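Local coordinates for protein monosaccharide-transporting ATPase (Actinobacillus succinogenes, PDB 5DTE) that binds D-allose in the cleft between its two lobes and probably delivers sugars to an ABC transporter as its periplasmic solute-binding protein, at residues Gly75-Glu78 with Asn79-Lys83; Phe221-Asn224 with Asp225-Ile229. One frame throughout, in Å; residues are numbered along the deposited sequence.

Contact 1 (Gly75-Glu78 with Asn79-Lys83); sequences GLVE and NMIAK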
loop_
_atom_site.group_PDB
_atom_site.type_symbol
_atom_site.label_atom_id
_atom_site.label_comp_id
_atom_site.label_asym_id
_atom_site.label_seq_id
_atom_site.Cartn_x
_atom_site.Cartn_y
_atom_site.Cartn_z
ATOM N N GLY A 75 17.410 12.107 -1.140
ATOM C CA GLY A 75 18.789 11.977 -1.556
ATOM C C GLY A 75 18.850 11.271 -2.886
ATOM O O GLY A 75 19.451 11.760 -3.819
ATOM N N LEU A 76 18.168 10.139 -2.978
ATOM C CA LEU A 76 18.161 9.316 -4.182
ATOM C C LEU A 76 17.520 9.986 -5.400
ATOM O O LEU A 76 18.016 9.842 -6.525
ATOM C CB LEU A 76 17.440 8.000 -3.893
ATOM C CG LEU A 76 18.092 7.166 -2.806
ATOM C CD1 LEU A 76 17.239 5.938 -2.526
ATOM C CD2 LEU A 76 19.511 6.799 -3.221
ATOM N N VAL A 77 16.407 10.687 -5.189
ATOM C CA VAL A 77 15.729 11.333 -6.300
ATOM C C VAL A 77 16.647 12.347 -6.951
ATOM O O VAL A 77 16.856 12.322 -8.163
ATOM C CB VAL A 77 14.449 12.035 -5.874
ATOM C CG1 VAL A 77 13.927 12.889 -7.023
ATOM C CG2 VAL A 77 13.418 11.027 -5.462
ATOM N N GLU A 78 17.207 13.223 -6.125
ATOM C CA GLU A 78 18.090 14.283 -6.594
ATOM C C GLU A 78 19.336 13.749 -7.313
ATOM O O GLU A 78 19.826 14.372 -8.263
ATOM C CB GLU A 78 18.485 15.167 -5.418
ATOM C CG GLU A 78 17.271 15.623 -4.654
ATOM C CD GLU A 78 17.593 16.541 -3.503
ATOM O OE1 GLU A 78 18.662 16.375 -2.861
ATOM O OE2 GLU A 78 16.758 17.437 -3.250
ATOM N N ASN A 79 19.841 12.602 -6.868
ATOM C CA ASN A 79 20.945 11.955 -7.560
ATOM C C ASN A 79 20.558 11.712 -9.008
ATOM O O ASN A 79 21.284 12.078 -9.921
ATOM C CB ASN A 79 21.333 10.635 -6.886
ATOM C CG ASN A 79 21.830 10.825 -5.456
ATOM O OD1 ASN A 79 22.082 11.947 -5.014
ATOM N ND2 ASN A 79 21.976 9.717 -4.726
ATOM N N MET A 80 19.390 11.115 -9.203
ATOM C CA MET A 80 18.887 10.787 -10.533
ATOM C C MET A 80 18.677 12.040 -11.399
ATOM O O MET A 80 18.964 12.030 -12.594
ATOM C CB MET A 80 17.590 9.984 -10.400
ATOM C CG MET A 80 17.729 8.686 -9.585
ATOM S SD MET A 80 18.955 7.554 -10.325
ATOM C CE MET A 80 20.375 7.760 -9.215
ATOM N N ILE A 81 18.181 13.114 -10.793
ATOM C CA ILE A 81 18.116 14.421 -11.447
ATOM C C ILE A 81 19.519 14.841 -11.890
ATOM O O ILE A 81 19.721 15.266 -13.028
ATOM C CB ILE A 81 17.489 15.505 -10.501
ATOM C CG1 ILE A 81 16.012 15.193 -10.231
ATOM C CG2 ILE A 81 17.548 16.889 -11.102
ATOM C CD1 ILE A 81 15.392 16.033 -9.129
ATOM N N ALA A 82 20.483 14.692 -10.986
ATOM C CA ALA A 82 21.880 15.052 -11.246
ATOM C C ALA A 82 22.467 14.250 -12.393
ATOM O O ALA A 82 23.235 14.770 -13.182
ATOM C CB ALA A 82 22.721 14.854 -9.993
ATOM N N LYS A 83 22.086 12.981 -12.481
ATOM C CA LYS A 83 22.570 12.086 -13.534
ATOM C C LYS A 83 21.824 12.285 -14.854
ATOM O O LYS A 83 22.173 11.665 -15.866
ATOM C CB LYS A 83 22.448 10.624 -13.088
ATOM C CG LYS A 83 23.345 10.239 -11.912
ATOM C CD LYS A 83 23.162 8.772 -11.527
ATOM C CE LYS A 83 23.225 7.860 -12.747
ATOM N NZ LYS A 83 22.985 6.436 -12.373
#
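V77 and I81, one helical turn apart, meet methyl to methyl on the buried flank of helix 70-82. CG1 of V77 is the branch that reaches forward, and CD1 at the end of the I81 side chain comes to 4.1 Å from it, the two chains crossing at a slant. With CG1 of V77 anti to the backbone N (chi1 170°), this methyl faces the following turn. The same I81 chain passes over its partner's carbonyl, CG1 of I81 lying 3.6 Å from O of V77. M80 behaves differently. Its chain bends at both chi2 and chi3 and lies against the preceding turn through its first methylene carbons, with CG of M80 3.3 Å from O of L76. On the more exposed flank, N79 turns its amide back toward G75 and L76. CD2 of L76 lies 4.1 Å from ND2 of N79, a slanting apolar-to-amide contact made at one methyl of the leucine.

Beneath the side chains, four successive i to i+4 hydrogen bonds hold the turns together, among them the one from N of I81 to O of V77 at 3.0 Å and the one from N of A82 to O of E78 at 2.8 Å. V77, M80 and I81 together form the helix face turned to the sheet: V77 touches L32 and V90, M80 reaches A30, L32 and I88, and I81 meets I88 and also A108 of a loop. Helix 70-82 connects strand 58-63 to strand 87-90 across the intervening strand 28-33, as expected for a beta-alpha-beta crossover in the Rossmann-like lobe of a periplasmic sugar-binding protein.

Contact 2 (Phe221-Asn224 with Asp225-Ile229); sequences FAAN and DNMAI. With ALL (beta-D-allopyranose), chain E.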
loop_
_atom_site.group_PDB
_atom_site.type_symbol
_atom_site.label_atom_id
_atom_site.label_comp_id
_atom_site.label_asym_id
_atom_site.label_seq_id
_atom_site.Cartn_x
_atom_site.Cartn_y
_atom_site.Cartn_z
ATOM N N PHE A 221 -9.114 -6.264 11.497
ATOM C CA PHE A 221 -8.831 -5.508 10.312
ATOM C C PHE A 221 -7.390 -5.080 10.377
ATOM O O PHE A 221 -7.003 -4.378 11.313
ATOM C CB PHE A 221 -9.752 -4.305 10.221
ATOM C CG PHE A 221 -9.462 -3.404 9.062
ATOM C CD1 PHE A 221 -10.081 -3.604 7.848
ATOM C CD2 PHE A 221 -8.578 -2.351 9.186
ATOM C CE1 PHE A 221 -9.821 -2.770 6.779
ATOM C CE2 PHE A 221 -8.311 -1.521 8.119
ATOM C CZ PHE A 221 -8.934 -1.727 6.918
ATOM N N ALA A 222 -6.601 -5.512 9.392
ATOM C CA ALA A 222 -5.200 -5.103 9.262
ATOM C C ALA A 222 -4.933 -4.305 7.962
ATOM O O ALA A 222 -5.256 -4.759 6.857
ATOM C CB ALA A 222 -4.302 -6.318 9.325
ATOM N N ALA A 223 -4.317 -3.134 8.103
ATOM C CA ALA A 223 -4.118 -2.198 6.986
ATOM C C ALA A 223 -3.015 -2.564 5.950
ATOM O O ALA A 223 -2.888 -1.837 4.942
ATOM C CB ALA A 223 -3.849 -0.783 7.553
ATOM N N ASN A 224 -2.193 -3.588 6.230
ATOM C CA ASN A 224 -1.564 -4.361 5.180
ATOM C C ASN A 224 -1.467 -5.835 5.363
ATOM O O ASN A 224 -1.664 -6.354 6.442
ATOM C CB ASN A 224 -0.192 -3.764 4.783
ATOM C CG ASN A 224 0.972 -4.235 5.628
ATOM O OD1 ASN A 224 1.077 -5.365 6.073
ATOM N ND2 ASN A 224 1.971 -3.414 5.608
ATOM N N ASP A 225 -1.134 -6.474 4.248
ATOM C CA ASP A 225 -1.011 -7.897 4.159
ATOM C C ASP A 225 -0.016 -8.515 5.138
ATOM O O ASP A 225 -0.245 -9.627 5.621
ATOM C CB ASP A 225 -0.626 -8.277 2.745
ATOM C CG ASP A 225 -1.776 -8.891 2.011
ATOM O OD1 ASP A 225 -2.826 -9.085 2.665
ATOM O OD2 ASP A 225 -1.635 -9.199 0.813
ATOM N N ASN A 226 1.107 -7.852 5.400
ATOM C CA ASN A 226 2.044 -8.367 6.398
ATOM C C ASN A 226 1.440 -8.426 7.804
ATOM O O ASN A 226 1.536 -9.458 8.464
ATOM C CB ASN A 226 3.333 -7.537 6.420
ATOM C CG ASN A 226 4.243 -7.861 5.270
ATOM O OD1 ASN A 226 4.215 -8.976 4.755
ATOM N ND2 ASN A 226 5.053 -6.892 4.849
ATOM N N MET A 227 0.820 -7.338 8.266
ATOM C CA MET A 227 0.253 -7.336 9.620
ATOM C C MET A 227 -0.912 -8.353 9.764
ATOM O O MET A 227 -1.156 -8.884 10.859
ATOM C CB MET A 227 -0.202 -5.926 10.011
ATOM C CG MET A 227 0.908 -4.895 9.942
ATOM S SD MET A 227 0.469 -3.236 10.494
ATOM C CE MET A 227 -0.594 -2.681 9.176
ATOM N N ALA A 228 -1.613 -8.628 8.663
ATOM C CA ALA A 228 -2.671 -9.642 8.646
ATOM C C ALA A 228 -2.114 -11.032 8.935
ATOM O O ALA A 228 -2.715 -11.825 9.659
ATOM C CB ALA A 228 -3.390 -9.636 7.303
ATOM N N ILE A 229 -0.959 -11.316 8.349
ATOM C CA ILE A 229 -0.270 -12.587 8.525
ATOM C C ILE A 229 0.218 -12.742 9.947
ATOM O O ILE A 229 0.132 -13.819 10.536
ATOM C CB ILE A 229 0.923 -12.700 7.561
ATOM C CG1 ILE A 229 0.415 -12.737 6.110
ATOM C CG2 ILE A 229 1.815 -13.900 7.921
ATOM C CD1 ILE A 229 -0.047 -14.093 5.662
HETATM C C1 ALL E . 1.891 1.055 1.519
HETATM C C2 ALL E . 1.601 0.191 0.307
HETATM C C3 ALL E . 1.589 -1.256 0.633
HETATM C C4 ALL E . 2.763 -1.668 1.464
HETATM C C5 ALL E . 2.779 -0.812 2.718
HETATM C C6 ALL E . 3.783 -1.246 3.735
HETATM O O1 ALL E . 2.130 2.360 1.159
HETATM O O2 ALL E . 0.291 0.552 -0.182
HETATM O O3 ALL E . 0.378 -1.552 1.397
HETATM O O4 ALL E . 2.663 -3.059 1.804
HETATM O O5 ALL E . 3.063 0.554 2.297
HETATM O O6 ALL E . 5.079 -0.921 3.278
#
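The amide of N224 faces two ways, capping a helix with its oxygen while its nitrogen borders the bound sugar. OD1 of N224 accepts from N of M227 at 3.0 Å. The bond is fairly straight, with an N-H...O angle of 156°, and the donor stands tilted from the amide carbonyl plane by 28°. At the other end of the group, ND2 of N224 lies 3.4 Å from C6 of the allopyranose and makes a weak hydrogen bond to O of W198. The side chain gets there through a chi1 of 86°, which sets CG between the backbone N and the carbonyl carbon and brings OD1 over the first turn of the helix. The backbone oxygen of N224 is used as well, receiving N of A228 at 3.2 Å.

N224 is thus the N-cap of helix 225-237, at the point where strand 219-222 passes into the helix of a beta-alpha-beta unit completed by strand 245-247. Parallel alpha/beta folds bind their ligands at the C-terminal ends of the strands, and N224 sits just past such an end. Around the cap the packing is apolar. CB of A222 points at the helix and meets CB of A228 at 4.0 Å, with CB of M227 alongside at 4.2 Å from the same A222 methyl. The M227 chain, bent at chi3, brings CE against the turn, 3.5 Å from N of N224 and 4.1 Å from CB of A223; the same side chain touches A196 and W198.

The carboxylate of D225 is held outside the turn, OD1 by T267 and OD2 by the backbone N of I252. R174 links the turn to the sugar, since its NH1 bonds to O of A223 while its NH2 bonds to the allose.

Overall arrangement
The two contacts lie on opposite sides of the chain's centre, their own centres about 33 Å apart and their nearest atoms about 19 Å apart. Each belongs to a beta-alpha-beta unit, but on a different parallel sheet: contact 1 lies along the closing turns of one helix, residues 75-82 of helix 70-82, whereas contact 2 spans the turn from strand 219-222 into helix 225-237. Contact 1 is partly buried and two-faced, with one flank against its sheet and exposed residues on the other. Contact 2 is buried and borders the sugar pocket; there a side-chain amide takes part in the bonding, whereas every hydrogen bond across contact 1 joins backbone atoms.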